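Local coordinates for FYVE, RhoGEF and PH domain-containing protein 5 (Homo sapiens, PDB 3MPX) that activates the small GTPase CDC42 by exchanging its bound GDP for free GTP, through a DH domain that is followed by a PH domain, at residues 182-187 / 192-197; 54-59 / 67-72; 260-265 / 279-284. One frame throughout, in Å; residues are numbered along the deposited sequence.

Interaction 1: 182-187 / 192-197; sequences DYLNNL and AEYDNT
The junction between two consecutive helices of the DH domain is packed where Y183, L184 and L187 meet E193, Y194 and T197. A type I turn runs from L184 to L187, and the chain soon enters helix 192-214. Y183 OH donates to E193 OE1 (2.6 Å), meeting that oxygen on its anti side with ring and carboxylate planes 83° apart. V106 N and A107 N also bond to E193 OE1, so three donors grip a single buried oxygen.

L184 makes a CH-pi contact: its CD1 stands over the centre of the Y194 ring, 3.6 Å from the centroid and 14° off the normal. With CG anti to the backbone N (chi1 -178°), L184 reaches across to that face. L187 CD1 lies 3.4 Å from T197 OG1, the hydroxyl that donates to E193 O at 2.7 Å. T197 N reaches the same carbonyl from the opposite face of its plane. T197 CG2 packs on L184 CB at 3.7 Å. Leucine packing on Y194 and T197, beside a carboxylate oxygen with three donors, thus joins two consecutive helices of the all-helical bundle that defines RhoGEF DH domains.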
loop_
_atom_site.group_PDB
_atom_site.type_symbol
_atom_site.label_atom_id
_atom_site.label_comp_id
_atom_site.label_asym_id
_atom_site.label_seq_id
_atom_site.Cartn_x
_atom_site.Cartn_y
_atom_site.Cartn_z
ATOM N N ASP A 182 -6.853 -13.393 2.363
ATOM C CA ASP A 182 -8.276 -13.482 2.680
ATOM C C ASP A 182 -8.935 -14.590 1.845
ATOM O O ASP A 182 -9.894 -15.218 2.286
ATOM C CB ASP A 182 -8.972 -12.133 2.504
ATOM C CG ASP A 182 -8.942 -11.322 3.784
ATOM O OD1 ASP A 182 -10.003 -11.212 4.444
ATOM O OD2 ASP A 182 -7.845 -10.841 4.160
ATOM N N TYR A 183 -8.379 -14.855 0.659
ATOM C CA TYR A 183 -8.837 -15.894 -0.246
ATOM C C TYR A 183 -8.501 -17.276 0.310
ATOM O O TYR A 183 -9.342 -18.167 0.257
ATOM C CB TYR A 183 -8.188 -15.688 -1.614
ATOM C CG TYR A 183 -8.610 -16.686 -2.663
ATOM C CD1 TYR A 183 -9.890 -16.646 -3.219
ATOM C CD2 TYR A 183 -7.709 -17.620 -3.166
ATOM C CE1 TYR A 183 -10.267 -17.528 -4.231
ATOM C CE2 TYR A 183 -8.078 -18.512 -4.178
ATOM C CZ TYR A 183 -9.361 -18.468 -4.699
ATOM O OH TYR A 183 -9.724 -19.351 -5.683
ATOM N N LEU A 184 -7.287 -17.437 0.868
ATOM C CA LEU A 184 -6.785 -18.698 1.430
ATOM C C LEU A 184 -7.597 -19.133 2.657
ATOM O O LEU A 184 -7.870 -20.334 2.804
ATOM C CB LEU A 184 -5.276 -18.553 1.770
ATOM C CG LEU A 184 -4.486 -19.775 2.336
ATOM C CD1 LEU A 184 -3.870 -20.617 1.237
ATOM C CD2 LEU A 184 -3.417 -19.313 3.313
ATOM N N ASN A 185 -7.993 -18.160 3.526
ATOM C CA ASN A 185 -8.768 -18.411 4.754
ATOM C C ASN A 185 -10.165 -18.979 4.481
ATOM O O ASN A 185 -10.780 -19.541 5.387
ATOM C CB ASN A 185 -8.887 -17.161 5.617
ATOM C CG ASN A 185 -7.587 -16.602 6.085
ATOM O OD1 ASN A 185 -6.569 -17.288 6.169
ATOM N ND2 ASN A 185 -7.592 -15.312 6.358
ATOM N N ASN A 186 -10.652 -18.839 3.248
ATOM C CA ASN A 186 -11.948 -19.359 2.857
ATOM C C ASN A 186 -11.831 -20.600 1.979
ATOM O O ASN A 186 -12.855 -21.150 1.572
ATOM C CB ASN A 186 -12.757 -18.286 2.179
ATOM C CG ASN A 186 -13.076 -17.165 3.101
ATOM O OD1 ASN A 186 -13.884 -17.287 4.027
ATOM N ND2 ASN A 186 -12.468 -16.039 2.845
ATOM N N LEU A 187 -10.604 -21.047 1.693
ATOM C CA LEU A 187 -10.397 -22.243 0.878
ATOM C C LEU A 187 -10.318 -23.479 1.763
ATOM O O LEU A 187 -10.011 -23.371 2.961
ATOM C CB LEU A 187 -9.133 -22.153 -0.016
ATOM C CG LEU A 187 -9.088 -21.098 -1.136
ATOM C CD1 LEU A 187 -7.835 -21.238 -1.932
ATOM C CD2 LEU A 187 -10.265 -21.194 -2.069
ATOM N N ALA A 192 -6.255 -28.242 -4.214
ATOM C CA ALA A 192 -5.204 -27.879 -5.161
ATOM C C ALA A 192 -5.115 -26.332 -5.260
ATOM O O ALA A 192 -4.060 -25.801 -5.609
ATOM C CB ALA A 192 -5.512 -28.467 -6.527
ATOM N N GLU A 193 -6.210 -25.623 -4.900
ATOM C CA GLU A 193 -6.293 -24.165 -4.918
ATOM C C GLU A 193 -5.673 -23.557 -3.651
ATOM O O GLU A 193 -5.050 -22.504 -3.748
ATOM C CB GLU A 193 -7.746 -23.712 -5.145
ATOM C CG GLU A 193 -7.956 -22.236 -5.443
ATOM C CD GLU A 193 -7.453 -21.635 -6.740
ATOM O OE1 GLU A 193 -7.711 -20.427 -6.954
ATOM O OE2 GLU A 193 -6.789 -22.347 -7.529
ATOM N N TYR A 194 -5.815 -24.218 -2.477
ATOM C CA TYR A 194 -5.207 -23.768 -1.206
ATOM C C TYR A 194 -3.688 -23.820 -1.367
ATOM O O TYR A 194 -2.986 -22.922 -0.901
ATOM C CB TYR A 194 -5.650 -24.659 -0.027
ATOM C CG TYR A 194 -5.063 -24.273 1.321
ATOM C CD1 TYR A 194 -5.792 -23.505 2.228
ATOM C CD2 TYR A 194 -3.810 -24.737 1.719
ATOM C CE1 TYR A 194 -5.263 -23.158 3.471
ATOM C CE2 TYR A 194 -3.275 -24.403 2.962
ATOM C CZ TYR A 194 -3.993 -23.591 3.823
ATOM O OH TYR A 194 -3.449 -23.256 5.037
ATOM N N ASP A 195 -3.202 -24.872 -2.052
ATOM C CA ASP A 195 -1.802 -25.110 -2.363
ATOM C C ASP A 195 -1.261 -24.035 -3.293
ATOM O O ASP A 195 -0.251 -23.396 -2.970
ATOM C CB ASP A 195 -1.621 -26.512 -2.958
ATOM C CG ASP A 195 -1.324 -27.579 -1.916
ATOM O OD1 ASP A 195 -1.889 -27.496 -0.792
ATOM O OD2 ASP A 195 -0.512 -28.487 -2.212
ATOM N N ASN A 196 -1.955 -23.815 -4.420
ATOM C CA ASN A 196 -1.623 -22.803 -5.426
ATOM C C ASN A 196 -1.621 -21.384 -4.860
ATOM O O ASN A 196 -0.758 -20.594 -5.266
ATOM C CB ASN A 196 -2.599 -22.886 -6.597
ATOM C CG ASN A 196 -2.447 -24.125 -7.442
ATOM O OD1 ASN A 196 -1.552 -24.959 -7.242
ATOM N ND2 ASN A 196 -3.328 -24.264 -8.413
ATOM N N THR A 197 -2.582 -21.061 -3.931
ATOM C CA THR A 197 -2.706 -19.749 -3.274
ATOM C C THR A 197 -1.442 -19.506 -2.427
ATOM O O THR A 197 -0.879 -18.415 -2.475
ATOM C CB THR A 197 -4.042 -19.623 -2.493
ATOM O OG1 THR A 197 -5.140 -19.812 -3.393
ATOM C CG2 THR A 197 -4.205 -18.264 -1.800
#

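Interaction 2: 54-59 / 67-72; sequences RALDDM and LAREEL
L56 and R69 both carry CG anti to the carbonyl carbon (chi1 -65° for L56), which sends each side chain across the gap between two neighbouring helices; a bend at chi3 of R69 (-46°) then turns its guanidinium toward the end of segment 54-59. The helices form an antiparallel hairpin of the DH helical bundle; the axes of segments 54-59 and 67-72 approach to 10.9 Å, with 151° between their N-to-C directions.

The aliphatic part of R69 does much of the packing. Its CG meets L56 CD2 at 3.8 Å, the two side chains sliding past each other in opposite directions, and its CD lies 3.7 Å from CB of the selenomethionine M59. L56 also sends CD1 to L72 CB, at 3.8 Å and with the chains nearly perpendicular. Beyond this pair, L56 packs on L144 of helix 142-152 and L72 on L134 of helix 117-138, so the hairpin is backed by two more helices.

The polar end of R69 is held elsewhere, by a salt bridge from NE to D60 OD1 just past segment 54-59. A leucine in place of R69 would probably leave the D60 carboxylate without its mate and uncover the carbonyl of M59. That carbonyl oxygen sits over one face of the guanidinium, 3.2 Å from R69 NH1 but at too poor an angle for a hydrogen bond.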
loop_
_atom_site.group_PDB
_atom_site.type_symbol
_atom_site.label_atom_id
_atom_site.label_comp_id
_atom_site.label_asym_id
_atom_site.label_seq_id
_atom_site.Cartn_x
_atom_site.Cartn_y
_atom_site.Cartn_z
ATOM N N ARG A 54 9.468 10.587 -25.172
ATOM C CA ARG A 54 9.421 11.669 -26.163
ATOM C C ARG A 54 10.423 12.768 -25.795
ATOM O O ARG A 54 11.229 13.154 -26.645
ATOM C CB ARG A 54 7.998 12.259 -26.300
ATOM C CG ARG A 54 7.088 11.493 -27.242
ATOM C CD ARG A 54 5.734 12.165 -27.380
ATOM N NE ARG A 54 4.757 11.636 -26.424
ATOM C CZ ARG A 54 3.962 12.382 -25.661
ATOM N NH1 ARG A 54 3.104 11.807 -24.827
ATOM N NH2 ARG A 54 4.019 13.712 -25.724
ATOM N N ALA A 55 10.422 13.219 -24.526
ATOM C CA ALA A 55 11.360 14.245 -24.058
ATOM C C ALA A 55 12.808 13.764 -24.167
ATOM O O ALA A 55 13.590 14.412 -24.856
ATOM C CB ALA A 55 11.040 14.656 -22.626
ATOM N N LEU A 56 13.159 12.616 -23.521
ATOM C CA LEU A 56 14.513 12.038 -23.507
ATOM C C LEU A 56 15.070 11.840 -24.925
ATOM O O LEU A 56 16.238 12.161 -25.147
ATOM C CB LEU A 56 14.592 10.737 -22.674
ATOM C CG LEU A 56 14.344 10.836 -21.148
ATOM C CD1 LEU A 56 14.366 9.459 -20.497
ATOM C CD2 LEU A 56 15.344 11.746 -20.466
ATOM N N ASP A 57 14.214 11.411 -25.898
ATOM C CA ASP A 57 14.570 11.274 -27.325
ATOM C C ASP A 57 15.028 12.619 -27.913
ATOM O O ASP A 57 15.958 12.626 -28.730
ATOM C CB ASP A 57 13.407 10.717 -28.165
ATOM C CG ASP A 57 13.066 9.239 -27.979
ATOM O OD1 ASP A 57 13.948 8.468 -27.515
ATOM O OD2 ASP A 57 11.923 8.847 -28.315
ATOM N N ASP A 58 14.402 13.756 -27.472
ATOM C CA ASP A 58 14.770 15.113 -27.912
ATOM C C ASP A 58 16.104 15.536 -27.291
ATOM O O ASP A 58 16.917 16.214 -27.934
ATOM C CB ASP A 58 13.692 16.136 -27.519
ATOM C CG ASP A 58 12.362 16.081 -28.244
ATOM O OD1 ASP A 58 12.312 15.524 -29.353
ATOM O OD2 ASP A 58 11.382 16.663 -27.727
HETATM N N MSE A 59 16.311 15.147 -26.022
HETATM C CA MSE A 59 17.499 15.491 -25.237
HETATM C C MSE A 59 18.738 14.782 -25.707
HETATM O O MSE A 59 19.843 15.200 -25.352
HETATM C CB MSE A 59 17.285 15.226 -23.758
HETATM C CG MSE A 59 16.254 16.123 -23.135
HETATM SE SE MSE A 59 15.814 15.433 -21.379
HETATM C CE MSE A 59 14.069 15.345 -21.625
ATOM N N LEU A 67 24.309 9.719 -19.039
ATOM C CA LEU A 67 24.260 8.719 -17.982
ATOM C C LEU A 67 22.892 8.696 -17.270
ATOM O O LEU A 67 22.274 7.627 -17.152
ATOM C CB LEU A 67 25.406 8.989 -17.001
ATOM C CG LEU A 67 25.467 8.151 -15.758
ATOM C CD1 LEU A 67 25.562 6.649 -16.093
ATOM C CD2 LEU A 67 26.579 8.641 -14.858
ATOM N N ALA A 68 22.431 9.891 -16.836
ATOM C CA ALA A 68 21.167 10.115 -16.169
ATOM C C ALA A 68 20.013 9.659 -17.066
ATOM O O ALA A 68 19.128 8.938 -16.596
ATOM C CB ALA A 68 21.037 11.585 -15.826
ATOM N N ARG A 69 20.059 10.021 -18.363
ATOM C CA ARG A 69 19.065 9.645 -19.371
ATOM C C ARG A 69 19.006 8.112 -19.552
ATOM O O ARG A 69 17.915 7.530 -19.587
ATOM C CB ARG A 69 19.421 10.276 -20.722
ATOM C CG ARG A 69 19.085 11.759 -20.893
ATOM C CD ARG A 69 18.806 12.095 -22.366
ATOM N NE ARG A 69 19.808 11.519 -23.278
ATOM C CZ ARG A 69 20.944 12.116 -23.625
ATOM N NH1 ARG A 69 21.228 13.330 -23.173
ATOM N NH2 ARG A 69 21.805 11.504 -24.429
ATOM N N GLU A 70 20.190 7.459 -19.667
ATOM C CA GLU A 70 20.261 6.010 -19.889
ATOM C C GLU A 70 19.680 5.218 -18.727
ATOM O O GLU A 70 18.985 4.224 -18.948
ATOM C CB GLU A 70 21.686 5.552 -20.230
ATOM C CG GLU A 70 22.143 5.972 -21.617
ATOM C CD GLU A 70 21.183 5.725 -22.764
ATOM O OE1 GLU A 70 20.834 6.701 -23.470
ATOM O OE2 GLU A 70 20.766 4.560 -22.948
ATOM N N GLU A 71 19.935 5.692 -17.501
ATOM C CA GLU A 71 19.412 5.121 -16.274
ATOM C C GLU A 71 17.917 5.390 -16.207
ATOM O O GLU A 71 17.164 4.449 -15.956
ATOM C CB GLU A 71 20.182 5.640 -15.061
ATOM C CG GLU A 71 21.517 4.921 -14.872
ATOM C CD GLU A 71 22.423 5.331 -13.723
ATOM O OE1 GLU A 71 21.947 5.973 -12.756
ATOM O OE2 GLU A 71 23.623 4.976 -13.786
ATOM N N LEU A 72 17.462 6.621 -16.568
ATOM C CA LEU A 72 16.025 6.921 -16.650
ATOM C C LEU A 72 15.316 5.962 -17.630
ATOM O O LEU A 72 14.295 5.363 -17.282
ATOM C CB LEU A 72 15.793 8.353 -17.104
ATOM C CG LEU A 72 15.771 9.386 -16.016
ATOM C CD1 LEU A 72 16.146 10.752 -16.569
ATOM C CD2 LEU A 72 14.432 9.393 -15.287
#

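Interaction 3: 260-265 / 279-284; sequences PRHLFL and GKYRLK
Y281 packs against H262 and F264, forming an aromatic cluster on the curved beta-sheet of the PH domain. H262 and Y281 make an offset stack, their centroids 4.5 Å apart and their planes at 24°. The overlap is partial: Y281 CE1 lies over the rim of the imidazole, 3.5 Å from H262 CG. F264 meets the same tyrosine in a T-shaped (edge-to-face) arrangement, with planes at 85°. Its CZ leads, coming within 3.6 Å of Y281 CE2. H262 and F264, two residues apart on one strand, also touch each other, H262 CD2 standing 3.6 Å above the plane of the F264 ring. Each of the three rings is therefore in contact with the other two.

The torsion of H262, with CG anti to the backbone N (chi1 -166°), brings its ring against F264. Two polar bonds fix the imidazole's rotation: ND1 pairs with T249 OG1 and NE2 with E247 OE1, both on strand 244-254. Both ring nitrogens are thus satisfied although the residue is buried.

Strands 257-266 and 281-288 are not sheet neighbours, since strand 269-275 runs between them and is antiparallel to both. Its T273 bridges the two strands: it shares backbone hydrogen bonding with H262, bonds through OG1 to H262 O, and is touched by the Y281 side chain. The cluster is bordered by V231, which packs on F264. L263 and L265, from the intervening positions of the strand, instead meet W328 of helix 322-334, the C-terminal helix of the PH fold. At the far end of the stack, Y281 OH approaches H262 NE2 to 3.9 Å, while that nitrogen's bond goes to E247 OE1.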
loop_
_atom_site.group_PDB
_atom_site.type_symbol
_atom_site.label_atom_id
_atom_site.label_comp_id
_atom_site.label_asym_id
_atom_site.label_seq_id
_atom_site.Cartn_x
_atom_site.Cartn_y
_atom_site.Cartn_z
ATOM N N PRO A 260 -12.150 -1.180 25.051
ATOM C CA PRO A 260 -10.893 -1.138 24.279
ATOM C C PRO A 260 -10.933 -0.365 22.957
ATOM O O PRO A 260 -11.867 -0.510 22.154
ATOM C CB PRO A 260 -10.606 -2.610 24.011
ATOM C CG PRO A 260 -11.939 -3.259 23.990
ATOM C CD PRO A 260 -12.749 -2.531 25.027
ATOM N N ARG A 261 -9.877 0.427 22.717
ATOM C CA ARG A 261 -9.724 1.198 21.487
ATOM C C ARG A 261 -8.312 0.976 20.920
ATOM O O ARG A 261 -7.323 1.248 21.620
ATOM C CB ARG A 261 -10.012 2.709 21.702
ATOM C CG ARG A 261 -11.433 3.064 22.174
ATOM C CD ARG A 261 -12.522 2.920 21.115
ATOM N NE ARG A 261 -13.389 1.756 21.344
ATOM C CZ ARG A 261 -14.592 1.807 21.916
ATOM N NH1 ARG A 261 -15.091 2.969 22.331
ATOM N NH2 ARG A 261 -15.311 0.696 22.068
ATOM N N HIS A 262 -8.220 0.475 19.662
ATOM C CA HIS A 262 -6.935 0.224 19.020
ATOM C C HIS A 262 -6.491 1.446 18.250
ATOM O O HIS A 262 -7.239 1.919 17.403
ATOM C CB HIS A 262 -6.975 -1.029 18.130
ATOM C CG HIS A 262 -5.613 -1.483 17.730
ATOM N ND1 HIS A 262 -4.867 -2.311 18.544
ATOM C CD2 HIS A 262 -4.858 -1.114 16.664
ATOM C CE1 HIS A 262 -3.704 -2.457 17.933
ATOM N NE2 HIS A 262 -3.652 -1.751 16.796
ATOM N N LEU A 263 -5.270 1.951 18.527
ATOM C CA LEU A 263 -4.728 3.183 17.929
ATOM C C LEU A 263 -3.651 3.013 16.850
ATOM O O LEU A 263 -2.571 2.495 17.154
ATOM C CB LEU A 263 -4.096 4.084 19.029
ATOM C CG LEU A 263 -4.904 4.545 20.246
ATOM C CD1 LEU A 263 -4.182 5.654 20.933
ATOM C CD2 LEU A 263 -6.294 5.032 19.867
ATOM N N PHE A 264 -3.871 3.594 15.638
ATOM C CA PHE A 264 -2.847 3.630 14.584
ATOM C C PHE A 264 -2.312 5.072 14.461
ATOM O O PHE A 264 -2.986 5.928 13.892
ATOM C CB PHE A 264 -3.388 3.133 13.247
ATOM C CG PHE A 264 -3.841 1.702 13.200
ATOM C CD1 PHE A 264 -2.934 0.673 12.969
ATOM C CD2 PHE A 264 -5.188 1.377 13.344
ATOM C CE1 PHE A 264 -3.367 -0.648 12.881
ATOM C CE2 PHE A 264 -5.615 0.040 13.274
ATOM C CZ PHE A 264 -4.706 -0.955 13.035
ATOM N N LEU A 265 -1.128 5.346 15.041
ATOM C CA LEU A 265 -0.502 6.676 15.026
ATOM C C LEU A 265 0.473 6.882 13.835
ATOM O O LEU A 265 1.512 6.230 13.725
ATOM C CB LEU A 265 0.185 7.024 16.377
ATOM C CG LEU A 265 1.222 8.172 16.392
ATOM C CD1 LEU A 265 0.574 9.527 16.500
ATOM C CD2 LEU A 265 2.219 8.002 17.504
ATOM N N GLY A 279 -10.019 -9.870 14.158
ATOM C CA GLY A 279 -8.639 -9.426 14.040
ATOM C C GLY A 279 -8.635 -8.119 13.269
ATOM O O GLY A 279 -7.618 -7.424 13.197
ATOM N N LYS A 280 -9.803 -7.788 12.686
ATOM C CA LYS A 280 -10.092 -6.559 11.961
ATOM C C LYS A 280 -10.548 -5.482 12.977
ATOM O O LYS A 280 -10.817 -5.793 14.136
ATOM C CB LYS A 280 -11.178 -6.810 10.899
ATOM C CG LYS A 280 -10.740 -7.745 9.778
ATOM C CD LYS A 280 -10.593 -7.007 8.469
ATOM C CE LYS A 280 -9.920 -7.854 7.424
ATOM N NZ LYS A 280 -10.081 -7.272 6.067
ATOM N N TYR A 281 -10.589 -4.222 12.550
ATOM C CA TYR A 281 -10.961 -3.100 13.406
ATOM C C TYR A 281 -12.080 -2.262 12.773
ATOM O O TYR A 281 -12.533 -2.583 11.676
ATOM C CB TYR A 281 -9.736 -2.216 13.707
ATOM C CG TYR A 281 -8.492 -2.974 14.104
ATOM C CD1 TYR A 281 -8.232 -3.273 15.434
ATOM C CD2 TYR A 281 -7.547 -3.348 13.153
ATOM C CE1 TYR A 281 -7.082 -3.965 15.806
ATOM C CE2 TYR A 281 -6.401 -4.054 13.511
ATOM C CZ TYR A 281 -6.168 -4.353 14.839
ATOM O OH TYR A 281 -5.024 -5.020 15.188
ATOM N N ARG A 282 -12.537 -1.202 13.481
ATOM C CA ARG A 282 -13.604 -0.293 13.042
ATOM C C ARG A 282 -13.180 1.128 13.332
ATOM O O ARG A 282 -12.976 1.463 14.497
ATOM C CB ARG A 282 -14.933 -0.624 13.765
ATOM C CG ARG A 282 -16.064 0.398 13.564
ATOM C CD ARG A 282 -16.618 0.423 12.152
ATOM N NE ARG A 282 -17.314 -0.815 11.810
ATOM C CZ ARG A 282 -17.865 -1.059 10.626
ATOM N NH1 ARG A 282 -17.807 -0.149 9.658
ATOM N NH2 ARG A 282 -18.479 -2.214 10.398
ATOM N N LEU A 283 -13.036 1.962 12.287
ATOM C CA LEU A 283 -12.635 3.360 12.455
ATOM C C LEU A 283 -13.725 4.083 13.240
ATOM O O LEU A 283 -14.884 4.097 12.802
ATOM C CB LEU A 283 -12.357 4.032 11.102
ATOM C CG LEU A 283 -11.672 5.404 11.127
ATOM C CD1 LEU A 283 -10.289 5.357 11.786
ATOM C CD2 LEU A 283 -11.563 5.962 9.734
ATOM N N LYS A 284 -13.373 4.568 14.458
ATOM C CA LYS A 284 -14.324 5.226 15.347
ATOM C C LYS A 284 -14.296 6.732 15.221
ATOM O O LYS A 284 -15.330 7.370 15.406
ATOM C CB LYS A 284 -14.132 4.802 16.814
ATOM C CG LYS A 284 -14.621 3.386 17.152
ATOM C CD LYS A 284 -16.008 2.984 16.587
ATOM C CE LYS A 284 -16.517 1.708 17.222
ATOM N NZ LYS A 284 -17.719 1.167 16.529
#

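From the N terminus, interaction 2 comes first, closing the short connection between helices 21-59 and 66-98. Interaction 1 follows, closing the short link between helices 162-184 and 192-214, with four residues between its segments and its centre about 44 Å from that of interaction 2 in the same DH domain. Interaction 3 closes the longest loop, which includes strand 269-275, within the PH domain. The three are in series, with none nested or crossed. Interactions 1 and 3 touch by packing, D182 OD1 lying 4.3 Å from K280 NZ. H229, on helix 218-230, bonds to both sides: its NE2 to D182 OD2 and its carbonyl oxygen to K280 NZ, so it connects the DH and PH parts.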